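Local atomic coordinates of putative acetamidase/formamidase (PDB entry 5UBU), a protein that probably hydrolyses carbon-nitrogen bonds of small linear amides, as expected of an acetamidase/formamidase, and binds sodium ions in the crystal. Residues 262-273 with 316-327; 202-210 with 251-261. All blocks are in the same frame, centred on the assembly; numbering follows the deposited sequence.

Contact 1. Residues 262-273 with 316-327; sequences ETIMSIGSARPL and DPKYTVGAMLNK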
loop_
_atom_site.group_PDB
_atom_site.type_symbol
_atom_site.label_atom_id
_atom_site.label_comp_id
_atom_site.label_asym_id
_atom_site.label_seq_id
_atom_site.Cartn_x
_atom_site.Cartn_y
_atom_site.Cartn_z
ATOM N N GLU B 262 2.703 -11.841 29.940
ATOM C CA GLU B 262 3.916 -12.225 29.215
ATOM C C GLU B 262 4.583 -11.197 28.297
ATOM O O GLU B 262 5.773 -11.334 28.030
ATOM C CB GLU B 262 3.662 -13.531 28.442
ATOM C CG GLU B 262 3.288 -14.704 29.361
ATOM C CD GLU B 262 3.374 -16.085 28.717
ATOM O OE1 GLU B 262 3.665 -16.241 27.498
ATOM O OE2 GLU B 262 3.153 -17.053 29.474
ATOM N N THR B 263 3.868 -10.176 27.831
ATOM C CA THR B 263 4.477 -9.201 26.899
ATOM C C THR B 263 4.067 -7.742 27.061
ATOM O O THR B 263 3.171 -7.405 27.828
ATOM C CB THR B 263 4.067 -9.531 25.428
ATOM O OG1 THR B 263 2.681 -9.220 25.227
ATOM C CG2 THR B 263 4.311 -10.992 25.086
ATOM N N ILE B 264 4.770 -6.897 26.310
ATOM C CA ILE B 264 4.464 -5.478 26.187
ATOM C C ILE B 264 4.226 -5.346 24.674
ATOM O O ILE B 264 4.783 -6.125 23.896
ATOM C CB ILE B 264 5.583 -4.527 26.685
ATOM C CG1 ILE B 264 6.833 -4.598 25.807
ATOM C CG2 ILE B 264 5.912 -4.821 28.138
ATOM C CD1 ILE B 264 7.880 -3.584 26.183
HETATM N N MSE B 265 3.407 -4.380 24.261
HETATM C CA MSE B 265 3.099 -4.209 22.851
HETATM C C MSE B 265 2.790 -2.797 22.475
HETATM O O MSE B 265 2.153 -2.083 23.233
HETATM C CB MSE B 265 1.865 -5.085 22.582
HETATM C CG MSE B 265 1.314 -5.028 21.143
HETATM SE SE MSE B 265 -0.568 -5.667 21.057
HETATM C CE MSE B 265 -0.138 -7.575 21.125
ATOM N N SER B 266 3.267 -2.382 21.305
ATOM C CA SER B 266 2.983 -1.055 20.761
ATOM C C SER B 266 1.966 -1.287 19.653
ATOM O O SER B 266 2.176 -2.137 18.783
ATOM C CB SER B 266 4.234 -0.386 20.216
ATOM O OG SER B 266 5.124 -0.038 21.257
ATOM N N ILE B 267 0.873 -0.530 19.681
ATOM C CA ILE B 267 -0.211 -0.690 18.714
ATOM C C ILE B 267 -0.292 0.460 17.723
ATOM O O ILE B 267 -0.662 1.563 18.086
ATOM C CB ILE B 267 -1.556 -0.823 19.455
ATOM C CG1 ILE B 267 -1.482 -1.991 20.454
ATOM C CG2 ILE B 267 -2.701 -1.021 18.464
ATOM C CD1 ILE B 267 -2.683 -2.125 21.365
ATOM N N GLY B 268 0.041 0.182 16.470
ATOM C CA GLY B 268 -0.002 1.188 15.412
ATOM C C GLY B 268 -1.178 0.955 14.488
ATOM O O GLY B 268 -1.572 -0.189 14.269
ATOM N N SER B 269 -1.734 2.031 13.935
ATOM C CA SER B 269 -2.871 1.918 13.022
ATOM C C SER B 269 -2.704 2.815 11.815
ATOM O O SER B 269 -2.437 3.999 11.963
ATOM C CB SER B 269 -4.179 2.259 13.741
ATOM O OG SER B 269 -4.437 1.346 14.781
ATOM N N ALA B 270 -2.887 2.246 10.624
ATOM C CA ALA B 270 -2.756 2.987 9.363
ATOM C C ALA B 270 -3.007 2.105 8.134
ATOM O O ALA B 270 -3.371 0.938 8.250
ATOM C CB ALA B 270 -1.351 3.591 9.268
ATOM N N ARG B 271 -2.854 2.724 6.966
ATOM C CA ARG B 271 -2.913 2.055 5.671
ATOM C C ARG B 271 -1.778 2.685 4.867
ATOM O O ARG B 271 -1.585 3.902 4.956
ATOM C CB ARG B 271 -4.222 2.259 4.918
ATOM C CG ARG B 271 -5.439 1.601 5.527
ATOM C CD ARG B 271 -6.557 1.537 4.493
ATOM N NE ARG B 271 -7.747 0.850 5.000
ATOM C CZ ARG B 271 -8.766 0.423 4.248
ATOM N NH1 ARG B 271 -8.750 0.575 2.925
ATOM N NH2 ARG B 271 -9.801 -0.195 4.822
ATOM N N PRO B 272 -1.025 1.909 4.081
ATOM C CA PRO B 272 -1.206 0.466 3.920
ATOM C C PRO B 272 -0.758 -0.310 5.161
ATOM O O PRO B 272 -0.265 0.293 6.122
ATOM C CB PRO B 272 -0.364 0.153 2.695
ATOM C CG PRO B 272 0.730 1.165 2.738
ATOM C CD PRO B 272 0.117 2.415 3.297
ATOM N N LEU B 273 -0.934 -1.629 5.147
ATOM C CA LEU B 273 -0.597 -2.433 6.328
ATOM C C LEU B 273 0.879 -2.351 6.748
ATOM O O LEU B 273 1.162 -2.495 7.933
ATOM C CB LEU B 273 -1.066 -3.893 6.160
ATOM C CG LEU B 273 -1.000 -4.810 7.390
ATOM C CD1 LEU B 273 -1.932 -4.296 8.478
ATOM C CD2 LEU B 273 -1.363 -6.244 7.036
ATOM N N ASP B 316 -11.061 -2.394 8.878
ATOM C CA ASP B 316 -11.526 -1.060 9.254
ATOM C C ASP B 316 -10.832 0.043 8.428
ATOM O O ASP B 316 -9.833 -0.235 7.763
ATOM C CB ASP B 316 -11.292 -0.896 10.764
ATOM C CG ASP B 316 -12.044 -1.957 11.593
ATOM O OD1 ASP B 316 -13.232 -2.250 11.285
ATOM O OD2 ASP B 316 -11.461 -2.472 12.572
ATOM N N PRO B 317 -11.362 1.292 8.451
ATOM C CA PRO B 317 -10.766 2.415 7.692
ATOM C C PRO B 317 -9.238 2.489 7.788
ATOM O O PRO B 317 -8.582 2.978 6.870
ATOM C CB PRO B 317 -11.433 3.634 8.312
ATOM C CG PRO B 317 -12.790 3.132 8.669
ATOM C CD PRO B 317 -12.588 1.721 9.149
ATOM N N LYS B 318 -8.706 2.028 8.913
ATOM C CA LYS B 318 -7.281 1.920 9.145
ATOM C C LYS B 318 -7.033 0.556 9.756
ATOM O O LYS B 318 -7.781 0.109 10.642
ATOM C CB LYS B 318 -6.762 3.001 10.080
ATOM C CG LYS B 318 -6.742 4.376 9.466
ATOM C CD LYS B 318 -6.103 5.383 10.386
ATOM C CE LYS B 318 -6.010 6.724 9.682
ATOM N NZ LYS B 318 -5.348 7.759 10.520
ATOM N N TYR B 319 -5.991 -0.114 9.283
ATOM C CA TYR B 319 -5.649 -1.423 9.801
ATOM C C TYR B 319 -4.863 -1.231 11.082
ATOM O O TYR B 319 -4.276 -0.186 11.289
ATOM C CB TYR B 319 -4.841 -2.225 8.785
ATOM C CG TYR B 319 -5.429 -2.230 7.389
ATOM C CD1 TYR B 319 -6.787 -2.467 7.184
ATOM C CD2 TYR B 319 -4.618 -2.073 6.274
ATOM C CE1 TYR B 319 -7.322 -2.497 5.916
ATOM C CE2 TYR B 319 -5.152 -2.098 5.001
ATOM C CZ TYR B 319 -6.503 -2.316 4.828
ATOM O OH TYR B 319 -7.034 -2.350 3.567
ATOM N N THR B 320 -4.856 -2.242 11.937
ATOM C CA THR B 320 -4.161 -2.166 13.211
ATOM C C THR B 320 -3.244 -3.366 13.415
ATOM O O THR B 320 -3.640 -4.501 13.197
ATOM C CB THR B 320 -5.170 -2.071 14.363
ATOM O OG1 THR B 320 -6.012 -0.928 14.163
ATOM C CG2 THR B 320 -4.455 -1.949 15.707
ATOM N N VAL B 321 -2.022 -3.078 13.857
ATOM C CA VAL B 321 -0.979 -4.071 14.073
ATOM C C VAL B 321 -0.300 -3.833 15.415
ATOM O O VAL B 321 -0.040 -2.689 15.782
ATOM C CB VAL B 321 0.097 -3.945 12.971
ATOM C CG1 VAL B 321 1.245 -4.923 13.213
ATOM C CG2 VAL B 321 -0.516 -4.156 11.588
ATOM N N GLY B 322 0.003 -4.911 16.128
ATOM C CA GLY B 322 0.680 -4.827 17.417
ATOM C C GLY B 322 2.071 -5.440 17.329
ATOM O O GLY B 322 2.212 -6.562 16.858
ATOM N N ALA B 323 3.097 -4.704 17.754
ATOM C CA ALA B 323 4.479 -5.201 17.763
ATOM C C ALA B 323 4.814 -5.550 19.210
ATOM O O ALA B 323 4.782 -4.689 20.074
ATOM C CB ALA B 323 5.434 -4.148 17.229
HETATM N N MSE B 324 5.148 -6.809 19.464
HETATM C CA MSE B 324 5.428 -7.283 20.813
HETATM C C MSE B 324 6.821 -7.702 21.127
HETATM O O MSE B 324 7.621 -7.955 20.240
HETATM C CB MSE B 324 4.694 -8.608 20.964
HETATM C CG MSE B 324 3.267 -8.473 21.448
HETATM SE SE MSE B 324 2.283 -9.999 20.689
HETATM C CE MSE B 324 2.762 -11.450 21.938
ATOM N N LEU B 325 7.103 -7.793 22.424
ATOM C CA LEU B 325 8.375 -8.275 22.934
ATOM C C LEU B 325 8.059 -8.973 24.259
ATOM O O LEU B 325 7.335 -8.439 25.094
ATOM C CB LEU B 325 9.386 -7.153 23.146
ATOM C CG LEU B 325 10.767 -7.639 23.626
ATOM C CD1 LEU B 325 11.417 -8.531 22.578
ATOM C CD2 LEU B 325 11.673 -6.470 23.965
ATOM N N ASN B 326 8.592 -10.175 24.429
ATOM C CA ASN B 326 8.367 -10.960 25.633
ATOM C C ASN B 326 9.074 -10.296 26.815
ATOM O O ASN B 326 10.230 -9.907 26.709
ATOM C CB ASN B 326 8.848 -12.401 25.399
ATOM C CG ASN B 326 8.519 -13.332 26.548
ATOM O OD1 ASN B 326 8.901 -13.104 27.707
ATOM N ND2 ASN B 326 7.847 -14.418 26.224
ATOM N N LYS B 327 8.364 -10.163 27.931
ATOM C CA LYS B 327 8.913 -9.527 29.146
ATOM C C LYS B 327 10.223 -10.115 29.656
ATOM O O LYS B 327 10.977 -9.417 30.331
ATOM C CB LYS B 327 7.877 -9.483 30.275
ATOM C CG LYS B 327 6.755 -8.498 30.016
ATOM C CD LYS B 327 5.791 -8.457 31.173
ATOM C CE LYS B 327 4.785 -7.333 31.020
ATOM N NZ LYS B 327 3.829 -7.316 32.163
HETATM O O HOH W 1 -2.475 6.565 11.249
#
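From Ile264 paired with Leu325 to Ala270 paired with Tyr319, strands 263-270 and 319-326 of the large mixed sheet run antiparallel, their axes approaching to 4.6 Å at 156° and every hydrogen-bonded pair closed by two N-H...O=C bonds. Beyond Asn326, Lys327 N adds a nearly straight bond to Glu262 O (2.8 Å).

One face of this ladder carries Met265, Ile267, Ser269, Thr320 and Met324, with Gly322 among them. Both methionines are selenomethionines. Met265, its CG anti to the backbone N (chi1 178°), carries its SE off the face and across toward the neighbouring strand, 3.9 Å from Gly322 CA; the selenium packs against this bare CA, where no side chain intervenes. The CE of Met265 then meets Met324 SE, while Met324 turns its own methyl to Thr263 CG2. Farther along, Ser269 OG and Thr320 OG1 are two buried hydroxyls sharing one bond of 2.8 Å, in which either could be the donor.

On the other face, at the end of the ladder, Tyr319 is covered by Arg271 from the loop that follows. Arg271 CG lies over the ring, 4.0 Å from its centroid in a CH-pi contact, and the guanidinium, its plane 18° from that of the ring, reaches past the rim, with Tyr319 OH over its centre. Its NH2 bonds to Asp316 O at 2.9 Å. Leu273, a branched apolar residue, fills in beside the ring, its CD1 touching Tyr319 CB and Val321 CG2. The Asp316 side chain is about 4 Å from a bound sodium ion.

Held by the tyrosine hydroxyl against its face and a carbonyl at its edge, the guanidinium is probably limited in rotation. This keeps the charge at the subunit interface, where NH1 makes a long, weak ion pair with Asp275 of the third subunit.

Contact 2. Residues 202-210 with 251-261; sequences GSITYLPVR and WQLSWPRMENA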
loop_
_atom_site.group_PDB
_atom_site.type_symbol
_atom_site.label_atom_id
_atom_site.label_comp_id
_atom_site.label_asym_id
_atom_site.label_seq_id
_atom_site.Cartn_x
_atom_site.Cartn_y
_atom_site.Cartn_z
ATOM N N GLY B 202 -7.173 -9.606 31.696
ATOM C CA GLY B 202 -5.759 -9.815 31.993
ATOM C C GLY B 202 -4.820 -8.897 31.232
ATOM O O GLY B 202 -3.608 -9.099 31.274
ATOM N N SER B 203 -5.368 -7.887 30.545
ATOM C CA SER B 203 -4.553 -6.940 29.791
ATOM C C SER B 203 -4.756 -5.531 30.333
ATOM O O SER B 203 -5.818 -5.209 30.854
ATOM C CB SER B 203 -4.928 -6.950 28.308
ATOM O OG SER B 203 -6.200 -6.341 28.069
ATOM N N ILE B 204 -3.726 -4.704 30.187
ATOM C CA ILE B 204 -3.751 -3.309 30.607
ATOM C C ILE B 204 -3.422 -2.518 29.360
ATOM O O ILE B 204 -2.352 -2.700 28.800
ATOM C CB ILE B 204 -2.689 -2.990 31.682
ATOM C CG1 ILE B 204 -2.823 -3.928 32.885
ATOM C CG2 ILE B 204 -2.815 -1.535 32.130
ATOM C CD1 ILE B 204 -1.724 -3.762 33.929
ATOM N N THR B 205 -4.330 -1.657 28.920
ATOM C CA THR B 205 -4.092 -0.839 27.731
ATOM C C THR B 205 -3.769 0.595 28.175
ATOM O O THR B 205 -4.466 1.161 29.024
ATOM C CB THR B 205 -5.306 -0.844 26.777
ATOM O OG1 THR B 205 -5.597 -2.184 26.376
ATOM C CG2 THR B 205 -5.029 -0.019 25.535
ATOM N N TYR B 206 -2.705 1.161 27.597
ATOM C CA TYR B 206 -2.260 2.524 27.901
ATOM C C TYR B 206 -2.628 3.441 26.741
ATOM O O TYR B 206 -2.202 3.209 25.622
ATOM C CB TYR B 206 -0.758 2.538 28.157
ATOM C CG TYR B 206 -0.357 1.623 29.297
ATOM C CD1 TYR B 206 -0.654 1.957 30.612
ATOM C CD2 TYR B 206 0.326 0.436 29.065
ATOM C CE1 TYR B 206 -0.298 1.128 31.668
ATOM C CE2 TYR B 206 0.691 -0.397 30.116
ATOM C CZ TYR B 206 0.375 -0.044 31.418
ATOM O OH TYR B 206 0.727 -0.850 32.472
ATOM N N LEU B 207 -3.425 4.469 27.021
ATOM C CA LEU B 207 -3.903 5.413 26.002
ATOM C C LEU B 207 -3.442 6.846 26.299
ATOM O O LEU B 207 -3.606 7.322 27.419
ATOM C CB LEU B 207 -5.431 5.378 25.969
ATOM C CG LEU B 207 -6.056 4.024 25.592
ATOM C CD1 LEU B 207 -7.558 4.003 25.855
ATOM C CD2 LEU B 207 -5.767 3.688 24.133
ATOM N N PRO B 208 -2.912 7.559 25.284
ATOM C CA PRO B 208 -2.422 8.903 25.523
ATOM C C PRO B 208 -3.518 9.953 25.626
ATOM O O PRO B 208 -4.304 10.119 24.698
ATOM C CB PRO B 208 -1.545 9.185 24.297
ATOM C CG PRO B 208 -1.919 8.176 23.269
ATOM C CD PRO B 208 -2.964 7.268 23.844
ATOM N N VAL B 209 -3.527 10.679 26.740
ATOM C CA VAL B 209 -4.506 11.721 26.969
ATOM C C VAL B 209 -4.159 12.965 26.159
ATOM O O VAL B 209 -3.004 13.389 26.129
ATOM C CB VAL B 209 -4.573 12.115 28.465
ATOM C CG1 VAL B 209 -5.591 13.234 28.692
ATOM C CG2 VAL B 209 -4.938 10.909 29.316
ATOM N N ARG B 210 -5.166 13.518 25.485
ATOM C CA ARG B 210 -5.012 14.745 24.699
ATOM C C ARG B 210 -6.144 15.744 24.990
ATOM O O ARG B 210 -6.085 16.885 24.535
ATOM C CB ARG B 210 -4.947 14.432 23.205
ATOM C CG ARG B 210 -3.747 13.582 22.813
ATOM C CD ARG B 210 -3.684 13.382 21.309
ATOM N NE ARG B 210 -2.562 12.534 20.903
ATOM C CZ ARG B 210 -2.590 11.199 20.810
ATOM N NH1 ARG B 210 -1.503 10.542 20.422
ATOM N NH2 ARG B 210 -3.688 10.508 21.104
ATOM N N TRP B 251 3.539 11.058 30.929
ATOM C CA TRP B 251 4.194 9.951 30.208
ATOM C C TRP B 251 3.790 10.152 28.752
ATOM O O TRP B 251 2.681 9.821 28.353
ATOM C CB TRP B 251 3.780 8.591 30.796
ATOM C CG TRP B 251 4.429 7.396 30.165
ATOM C CD1 TRP B 251 5.712 7.304 29.724
ATOM C CD2 TRP B 251 3.876 6.080 30.052
ATOM N NE1 TRP B 251 5.969 6.037 29.261
ATOM C CE2 TRP B 251 4.859 5.261 29.459
ATOM C CE3 TRP B 251 2.633 5.515 30.380
ATOM C CZ2 TRP B 251 4.637 3.904 29.173
ATOM C CZ3 TRP B 251 2.412 4.163 30.085
ATOM C CH2 TRP B 251 3.413 3.378 29.494
ATOM N N GLN B 252 4.698 10.735 27.974
ATOM C CA GLN B 252 4.385 11.102 26.587
ATOM C C GLN B 252 4.372 9.883 25.673
ATOM O O GLN B 252 5.387 9.211 25.520
ATOM C CB GLN B 252 5.374 12.184 26.080
ATOM C CG GLN B 252 4.786 13.168 25.077
ATOM C CD GLN B 252 4.361 12.632 23.720
ATOM O OE1 GLN B 252 5.061 11.850 23.070
ATOM N NE2 GLN B 252 3.224 13.112 23.262
ATOM N N LEU B 253 3.197 9.576 25.118
ATOM C CA LEU B 253 3.018 8.463 24.187
ATOM C C LEU B 253 2.430 9.019 22.912
ATOM O O LEU B 253 1.631 9.947 22.954
ATOM C CB LEU B 253 2.035 7.409 24.694
ATOM C CG LEU B 253 2.240 6.676 26.008
ATOM C CD1 LEU B 253 1.235 5.516 26.049
ATOM C CD2 LEU B 253 3.670 6.162 26.131
ATOM N N SER B 254 2.820 8.449 21.783
ATOM C CA SER B 254 2.281 8.867 20.502
ATOM C C SER B 254 1.225 7.878 20.042
ATOM O O SER B 254 0.328 8.246 19.282
ATOM C CB SER B 254 3.385 8.992 19.457
ATOM O OG SER B 254 4.274 10.027 19.819
ATOM N N TRP B 255 1.338 6.629 20.502
ATOM C CA TRP B 255 0.410 5.569 20.126
ATOM C C TRP B 255 0.010 4.725 21.322
ATOM O O TRP B 255 0.673 4.766 22.350
ATOM C CB TRP B 255 1.053 4.669 19.073
ATOM C CG TRP B 255 1.308 5.379 17.824
ATOM C CD1 TRP B 255 2.434 6.051 17.477
ATOM C CD2 TRP B 255 0.399 5.530 16.741
ATOM N NE1 TRP B 255 2.293 6.601 16.232
ATOM C CE2 TRP B 255 1.045 6.304 15.760
ATOM C CE3 TRP B 255 -0.906 5.076 16.498
ATOM C CZ2 TRP B 255 0.442 6.635 14.554
ATOM C CZ3 TRP B 255 -1.513 5.413 15.302
ATOM C CH2 TRP B 255 -0.838 6.185 14.340
ATOM N N PRO B 256 -1.090 3.968 21.196
ATOM C CA PRO B 256 -1.494 3.106 22.304
ATOM C C PRO B 256 -0.503 1.984 22.557
ATOM O O PRO B 256 0.145 1.514 21.629
ATOM C CB PRO B 256 -2.823 2.489 21.821
ATOM C CG PRO B 256 -3.329 3.412 20.769
ATOM C CD PRO B 256 -2.117 4.024 20.132
ATOM N N ARG B 257 -0.398 1.573 23.814
ATOM C CA ARG B 257 0.465 0.470 24.214
ATOM C C ARG B 257 -0.325 -0.417 25.140
ATOM O O ARG B 257 -1.312 0.018 25.724
ATOM C CB ARG B 257 1.702 0.979 24.928
ATOM C CG ARG B 257 2.633 1.758 24.039
ATOM C CD ARG B 257 3.735 2.427 24.841
ATOM N NE ARG B 257 4.682 3.101 23.952
ATOM C CZ ARG B 257 5.727 3.819 24.353
ATOM N NH1 ARG B 257 5.990 3.988 25.643
ATOM N NH2 ARG B 257 6.512 4.378 23.450
HETATM N N MSE B 258 0.072 -1.674 25.247
HETATM C CA MSE B 258 -0.614 -2.583 26.156
HETATM C C MSE B 258 0.405 -3.467 26.811
HETATM O O MSE B 258 1.567 -3.516 26.420
HETATM C CB MSE B 258 -1.831 -3.281 25.516
HETATM C CG MSE B 258 -1.528 -4.532 24.709
HETATM SE SE MSE B 258 -1.529 -6.170 25.822
HETATM C CE MSE B 258 -0.934 -7.392 24.392
ATOM N N GLU B 259 -0.051 -4.165 27.833
ATOM C CA GLU B 259 0.797 -5.016 28.622
ATOM C C GLU B 259 -0.038 -6.139 29.201
ATOM O O GLU B 259 -1.202 -5.939 29.525
ATOM C CB GLU B 259 1.353 -4.153 29.753
ATOM C CG GLU B 259 2.250 -4.844 30.757
ATOM C CD GLU B 259 2.709 -3.930 31.895
ATOM O OE1 GLU B 259 2.165 -2.818 32.074
ATOM O OE2 GLU B 259 3.624 -4.346 32.630
ATOM N N ASN B 260 0.544 -7.325 29.299
ATOM C CA ASN B 260 -0.131 -8.471 29.918
ATOM C C ASN B 260 0.913 -9.308 30.656
ATOM O O ASN B 260 2.073 -8.918 30.744
ATOM C CB ASN B 260 -0.980 -9.284 28.919
ATOM C CG ASN B 260 -0.184 -9.859 27.784
ATOM O OD1 ASN B 260 1.032 -10.012 27.869
ATOM N ND2 ASN B 260 -0.881 -10.201 26.701
ATOM N N ALA B 261 0.507 -10.452 31.187
ATOM C CA ALA B 261 1.428 -11.288 31.946
ATOM C C ALA B 261 2.745 -11.590 31.250
ATOM O O ALA B 261 3.796 -11.542 31.892
ATOM C CB ALA B 261 0.745 -12.592 32.368
#
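Tyr206 and Glu259 meet through a hydrogen bond, Tyr206 OH to Glu259 OE1 (2.5 Å), on the face of antiparallel strands 203-208 and 257-260 that also carries Ile204 and Arg257. Glu259 can span the distance because its chain is fully extended, with CG anti to the backbone N (chi1 178°), and its carboxylate oxygen arrives at the edge of the tyrosine ring. The two planes are turned 42° from one another. An extended carboxylate suits the place because it can serve two partners, the tyrosine hydroxyl at OE1 and Lys327 NZ, in a salt bridge, at OE2.

Over a face of the same ring stands Trp251, presenting its six-membered ring edge-on: the centroids are 5.4 Å apart and the planes make 75°, a T-shaped pair whose nearest atoms include Trp251 CZ3 and Tyr206 CD1. Leu253 CD1 reaches Tyr206 CB, and Leu253 CB meets Pro208 CB at 4.0 Å, two compact apolar groups where the strand gives way to a loop. Another apolar pair joins Leu207 CD2 to Pro256 CB. At the far end, Arg210 NH1 makes a weak bond to Ser254 O, while its NH2 bonds to the backbone O of Asn189.

Helix 11-15 covers Tyr206 and Trp251 through Ile11, strand 101-111 flanks strand 203-208, and helix 273-291 supplies Asp283 and Trp287 to Arg257.

How the contacts relate
Followed from the N terminus, the chain reaches the first of these segments at strand 203-208, passes through strands 214-222, 236-237 and 239-248, and returns at 257-260, where contact 2 closes that helix-free excursion. A short turn then leads directly into strand 263-270. Helices 273-291 and 296-306 and strand 308-313 intervene before strand 319-326 comes back to close contact 1. The two loops therefore follow in series, neither nesting nor crossing. Their strands stand side by side in one mixed sheet, in the order 203-208, 257-260, 263-270, 319-326. Probable hydrogen bonds, Ile267 N to Pro256 O just before strand 257-260 and Lys327 NZ to Asn260 O, link the two contacts.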